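Local coordinates for protein dihydropyrimidinase (Dictyostelium discoideum, PDB 2FTW) that catalyses the reversible hydrolytic ring opening of dihydropyrimidines, the second step of reductive pyrimidine degradation, as a homotetramer with two zinc ions per subunit, at residues I97-I102 with D114-W119; D27-V30 with K36-S39. One frame throughout, in Å; residues are numbered along the deposited sequence.

Contact 2 (27-30 with 36-39) comes first along the chain and is complete before contact 1 (97-102 with 114-119) begins. Their centres lie about 33 Å apart and their nearest atoms about 18 Å, so the two do not touch, and they share no sheet. Contact 2 is a hairpin in the small mixed sheet of strands 10-13, 27-31, 34-39 and 50-52, about 29 Å from the centre of the chain. Contact 1 lies about 14 Å from that centre, where strand 94-101 meets helix 109-121 near the zinc site. Contact 1 belongs to the catalytic (β/α)8 barrel, and contact 2 probably to the β-sandwich that accompanies it in this family.

Contact 1 of 2, residues I97-I102 with D114-W119; sequences IIDFVI and DQWKKW
The indole of W116 lies with one face against the backbone of F100, V101 and I102. V101 CA sits over it, 3.9 Å from the centroid of the five-membered ring and 12° off the normal, a CH-pi contact; F100 C and I102 N flank it toward the rim of the same face. The opposite face receives W119 CZ3 from the next helical turn. At the edge, W116 NE1 donates to D99 OD2 over 3.2 Å, a bent bond (136° at the hydrogen) with the carboxylate oxygen near the ring plane. F100 O is 3.0 Å from W116 NE1, but at a poor angle for a hydrogen bond. The carboxylate is gripped at both oxygens, D99 OD1 being bonded to T67 and F69. Strand 94-101 and helix 109-121 begin a beta-alpha-beta unit of the (β/α)8 barrel that strand 127-132 completes. Both V101 methyls lie over the same face as CA: CG1, anti to the backbone N (chi1 -179°), lies 3.9 Å from W116 CE3, and CG2 meets W116 CB at 3.7 Å. Farther out, I102 CB is 4.1 Å from W116 CH2. F100 CB points away from the helix, and the ring meets those of zinc ligands H66 and H68.

Contact 2 of 2, residues D27-V30 with K36-S39; sequences DVLV and KEIS
A β-hairpin joins D27-V30 to K36-S39, two antiparallel strands in a small mixed sheet. D27 and S39 form a hydrogen-bonded pair: D27 N donates to S39 O at 2.7 Å, tilted 34° from the carbonyl plane, and S39 N returns a straighter bond to D27 O, at 3.0 Å. V28 and I38 are the non-hydrogen-bonded pair between, their side chains meeting on one face at 4.2 Å from V28 CG2 to I38 CG1. L29 N then donates almost linearly (178° at the hydrogen) to E37 O at 2.9 Å. L29 O is shared: K36 N reaches it at 2.8 Å and E37 N only weakly at 3.5 Å, because K36 and E37 both sit opposite L29. L29 and K36 run side by side in the same direction, both with CG anti to the backbone N, which brings L29 CD2 to 3.9 Å from K36 CD; E37 CB borders the same methyl. The D27 carboxylate makes a salt bridge to K13 and accepts from N14 N and I42 N, tying the hairpin to the end of strand 10-13 and the segment just after S39. One residue facing two on the partner strand defines a classic beta bulge, here within an antiparallel hairpin.

Contact 1 of 2, residues I97-I102 with D114-W119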
loop_
_atom_site.group_PDB
_atom_site.type_symbol
_atom_site.label_atom_id
_atom_site.label_comp_id
_atom_site.label_asym_id
_atom_site.label_seq_id
_atom_site.Cartn_x
_atom_site.Cartn_y
_atom_site.Cartn_z
ATOM N N ILE A 97 -24.816 -10.284 25.103
ATOM C CA ILE A 97 -25.130 -9.297 24.088
ATOM C C ILE A 97 -24.890 -7.926 24.671
ATOM O O ILE A 97 -25.105 -7.709 25.868
ATOM C CB ILE A 97 -26.594 -9.422 23.541
ATOM C CG1 ILE A 97 -27.640 -9.304 24.651
ATOM C CG2 ILE A 97 -26.780 -10.735 22.776
ATOM C CD1 ILE A 97 -28.351 -7.970 24.698
ATOM N N ILE A 98 -24.408 -7.010 23.836
ATOM C CA ILE A 98 -24.377 -5.603 24.208
ATOM C C ILE A 98 -25.272 -4.850 23.241
ATOM O O ILE A 98 -25.077 -4.898 22.036
ATOM C CB ILE A 98 -22.960 -5.024 24.273
ATOM C CG1 ILE A 98 -22.020 -6.002 24.996
ATOM C CG2 ILE A 98 -22.981 -3.679 25.012
ATOM C CD1 ILE A 98 -20.571 -5.540 25.101
ATOM N N ASP A 99 -26.294 -4.209 23.805
ATOM C CA ASP A 99 -27.335 -3.522 23.060
ATOM C C ASP A 99 -27.110 -2.026 23.198
ATOM O O ASP A 99 -26.390 -1.583 24.106
ATOM C CB ASP A 99 -28.704 -3.896 23.628
ATOM C CG ASP A 99 -29.819 -3.789 22.605
ATOM O OD1 ASP A 99 -30.044 -4.754 21.823
ATOM O OD2 ASP A 99 -30.500 -2.741 22.612
ATOM N N PHE A 100 -27.715 -1.264 22.284
ATOM C CA PHE A 100 -27.580 0.182 22.229
ATOM C C PHE A 100 -28.823 0.900 22.774
ATOM O O PHE A 100 -29.946 0.672 22.311
ATOM C CB PHE A 100 -27.345 0.652 20.783
ATOM C CG PHE A 100 -25.943 0.431 20.278
ATOM C CD1 PHE A 100 -25.588 -0.767 19.653
ATOM C CD2 PHE A 100 -24.982 1.423 20.403
ATOM C CE1 PHE A 100 -24.289 -0.975 19.166
ATOM C CE2 PHE A 100 -23.667 1.222 19.917
ATOM C CZ PHE A 100 -23.325 0.024 19.301
ATOM N N VAL A 101 -28.606 1.764 23.757
ATOM C CA VAL A 101 -29.612 2.725 24.185
ATOM C C VAL A 101 -29.612 3.855 23.168
ATOM O O VAL A 101 -28.548 4.432 22.866
ATOM C CB VAL A 101 -29.293 3.316 25.587
ATOM C CG1 VAL A 101 -30.375 4.312 26.022
ATOM C CG2 VAL A 101 -29.138 2.220 26.622
ATOM N N ILE A 102 -30.797 4.186 22.653
ATOM C CA ILE A 102 -30.920 5.210 21.612
ATOM C C ILE A 102 -31.934 6.270 22.013
ATOM O O ILE A 102 -33.139 6.110 21.755
ATOM C CB ILE A 102 -31.295 4.608 20.249
ATOM C CG1 ILE A 102 -30.243 3.558 19.861
ATOM C CG2 ILE A 102 -31.392 5.715 19.178
ATOM C CD1 ILE A 102 -30.259 3.141 18.398
ATOM N N ASP A 114 -32.774 4.203 31.426
ATOM C CA ASP A 114 -33.705 3.575 32.366
ATOM C C ASP A 114 -34.731 2.743 31.610
ATOM O O ASP A 114 -35.096 1.657 32.043
ATOM C CB ASP A 114 -34.441 4.619 33.223
ATOM C CG ASP A 114 -33.599 5.135 34.380
ATOM O OD1 ASP A 114 -32.480 4.628 34.598
ATOM O OD2 ASP A 114 -34.063 6.057 35.082
ATOM N N GLN A 115 -35.191 3.259 30.475
ATOM C CA GLN A 115 -36.185 2.553 29.692
ATOM C C GLN A 115 -35.582 1.241 29.197
ATOM O O GLN A 115 -36.189 0.180 29.357
ATOM C CB GLN A 115 -36.687 3.411 28.526
ATOM C CG GLN A 115 -37.791 2.764 27.697
ATOM C CD GLN A 115 -39.054 2.483 28.499
ATOM O OE1 GLN A 115 -40.024 3.273 28.481
ATOM N NE2 GLN A 115 -39.051 1.356 29.222
ATOM N N TRP A 116 -34.377 1.323 28.634
ATOM C CA TRP A 116 -33.722 0.160 28.041
ATOM C C TRP A 116 -33.490 -0.955 29.053
ATOM O O TRP A 116 -33.869 -2.099 28.805
ATOM C CB TRP A 116 -32.418 0.552 27.329
ATOM C CG TRP A 116 -32.510 0.409 25.829
ATOM C CD1 TRP A 116 -32.083 -0.645 25.094
ATOM C CD2 TRP A 116 -33.100 1.330 24.910
ATOM N NE1 TRP A 116 -32.354 -0.446 23.763
ATOM C CE2 TRP A 116 -32.978 0.767 23.620
ATOM C CE3 TRP A 116 -33.712 2.588 25.044
ATOM C CZ2 TRP A 116 -33.438 1.413 22.473
ATOM C CZ3 TRP A 116 -34.167 3.229 23.910
ATOM C CH2 TRP A 116 -34.039 2.637 22.638
ATOM N N LYS A 117 -32.916 -0.599 30.202
ATOM C CA LYS A 117 -32.610 -1.565 31.255
ATOM C C LYS A 117 -33.856 -2.246 31.815
ATOM O O LYS A 117 -33.795 -3.386 32.248
ATOM C CB LYS A 117 -31.833 -0.890 32.390
ATOM C CG LYS A 117 -31.154 -1.866 33.322
ATOM C CD LYS A 117 -30.326 -1.178 34.388
ATOM C CE LYS A 117 -29.632 -2.186 35.291
ATOM N NZ LYS A 117 -30.597 -3.168 35.894
ATOM N N LYS A 118 -34.976 -1.535 31.828
ATOM C CA LYS A 118 -36.245 -2.094 32.292
ATOM C C LYS A 118 -36.772 -3.145 31.312
ATOM O O LYS A 118 -37.204 -4.219 31.733
ATOM C CB LYS A 118 -37.269 -0.971 32.473
ATOM C CG LYS A 118 -38.566 -1.387 33.157
ATOM N N TRP A 119 -36.736 -2.832 30.013
ATOM C CA TRP A 119 -37.124 -3.790 28.969
ATOM C C TRP A 119 -36.318 -5.089 29.022
ATOM O O TRP A 119 -36.876 -6.174 28.861
ATOM C CB TRP A 119 -36.938 -3.182 27.577
ATOM C CG TRP A 119 -37.915 -2.135 27.207
ATOM C CD1 TRP A 119 -39.204 -2.020 27.636
ATOM C CD2 TRP A 119 -37.704 -1.073 26.283
ATOM N NE1 TRP A 119 -39.803 -0.939 27.059
ATOM C CE2 TRP A 119 -38.906 -0.338 26.214
ATOM C CE3 TRP A 119 -36.617 -0.670 25.502
ATOM C CZ2 TRP A 119 -39.047 0.787 25.404
ATOM C CZ3 TRP A 119 -36.762 0.451 24.690
ATOM C CH2 TRP A 119 -37.967 1.168 24.655
#

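Contact 2 of 2, residues D27-V30 with K36-S39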
loop_
_atom_site.group_PDB
_atom_site.type_symbol
_atom_site.label_atom_id
_atom_site.label_comp_id
_atom_site.label_asym_id
_atom_site.label_seq_id
_atom_site.Cartn_x
_atom_site.Cartn_y
_atom_site.Cartn_z
ATOM N N ASP A 27 -11.242 -31.449 31.385
ATOM C CA ASP A 27 -12.601 -31.384 31.921
ATOM C C ASP A 27 -12.773 -30.081 32.691
ATOM O O ASP A 27 -11.817 -29.566 33.283
ATOM C CB ASP A 27 -12.891 -32.590 32.814
ATOM C CG ASP A 27 -12.683 -33.898 32.093
ATOM O OD1 ASP A 27 -12.645 -33.898 30.827
ATOM O OD2 ASP A 27 -12.559 -34.926 32.778
ATOM N N VAL A 28 -13.993 -29.551 32.665
ATOM C CA VAL A 28 -14.318 -28.280 33.310
ATOM C C VAL A 28 -15.480 -28.462 34.298
ATOM O O VAL A 28 -16.533 -28.979 33.948
ATOM C CB VAL A 28 -14.667 -27.189 32.262
ATOM C CG1 VAL A 28 -15.111 -25.883 32.921
ATOM C CG2 VAL A 28 -13.474 -26.931 31.338
ATOM N N LEU A 29 -15.257 -28.025 35.536
ATOM C CA LEU A 29 -16.282 -28.013 36.572
ATOM C C LEU A 29 -16.759 -26.582 36.853
ATOM O O LEU A 29 -15.962 -25.655 37.039
ATOM C CB LEU A 29 -15.732 -28.663 37.838
ATOM C CG LEU A 29 -16.542 -28.584 39.139
ATOM C CD1 LEU A 29 -17.775 -29.470 39.069
ATOM C CD2 LEU A 29 -15.644 -28.975 40.300
ATOM N N VAL A 30 -18.070 -26.406 36.863
ATOM C CA VAL A 30 -18.685 -25.126 37.197
ATOM C C VAL A 30 -19.470 -25.332 38.465
ATOM O O VAL A 30 -20.225 -26.301 38.575
ATOM C CB VAL A 30 -19.646 -24.639 36.085
ATOM C CG1 VAL A 30 -20.324 -23.322 36.472
ATOM C CG2 VAL A 30 -18.900 -24.501 34.767
ATOM N N LYS A 36 -14.847 -23.601 38.654
ATOM C CA LYS A 36 -14.189 -23.993 39.889
ATOM C C LYS A 36 -12.869 -24.726 39.640
ATOM O O LYS A 36 -11.869 -24.500 40.330
ATOM C CB LYS A 36 -15.133 -24.901 40.684
ATOM C CG LYS A 36 -14.632 -25.249 42.057
ATOM C CD LYS A 36 -15.681 -26.015 42.851
ATOM C CE LYS A 36 -15.083 -26.571 44.132
ATOM N NZ LYS A 36 -13.993 -25.670 44.652
ATOM N N GLU A 37 -12.885 -25.624 38.666
ATOM C CA GLU A 37 -11.728 -26.454 38.380
ATOM C C GLU A 37 -11.619 -26.766 36.894
ATOM O O GLU A 37 -12.627 -26.991 36.211
ATOM C CB GLU A 37 -11.796 -27.745 39.190
ATOM C CG GLU A 37 -10.443 -28.390 39.421
ATOM C CD GLU A 37 -10.544 -29.771 40.042
ATOM O OE1 GLU A 37 -11.582 -30.080 40.672
ATOM O OE2 GLU A 37 -9.571 -30.541 39.907
ATOM N N ILE A 38 -10.385 -26.730 36.398
ATOM C CA ILE A 38 -10.066 -27.188 35.057
ATOM C C ILE A 38 -8.964 -28.212 35.239
ATOM O O ILE A 38 -7.942 -27.932 35.878
ATOM C CB ILE A 38 -9.608 -26.044 34.150
ATOM C CG1 ILE A 38 -10.770 -25.060 33.952
ATOM C CG2 ILE A 38 -9.098 -26.587 32.794
ATOM C CD1 ILE A 38 -10.394 -23.771 33.283
ATOM N N SER A 39 -9.185 -29.411 34.710
ATOM C CA SER A 39 -8.247 -30.512 34.936
ATOM C C SER A 39 -8.472 -31.641 33.942
ATOM O O SER A 39 -9.596 -31.860 33.469
ATOM C CB SER A 39 -8.394 -31.033 36.373
ATOM O OG SER A 39 -7.168 -31.555 36.835
#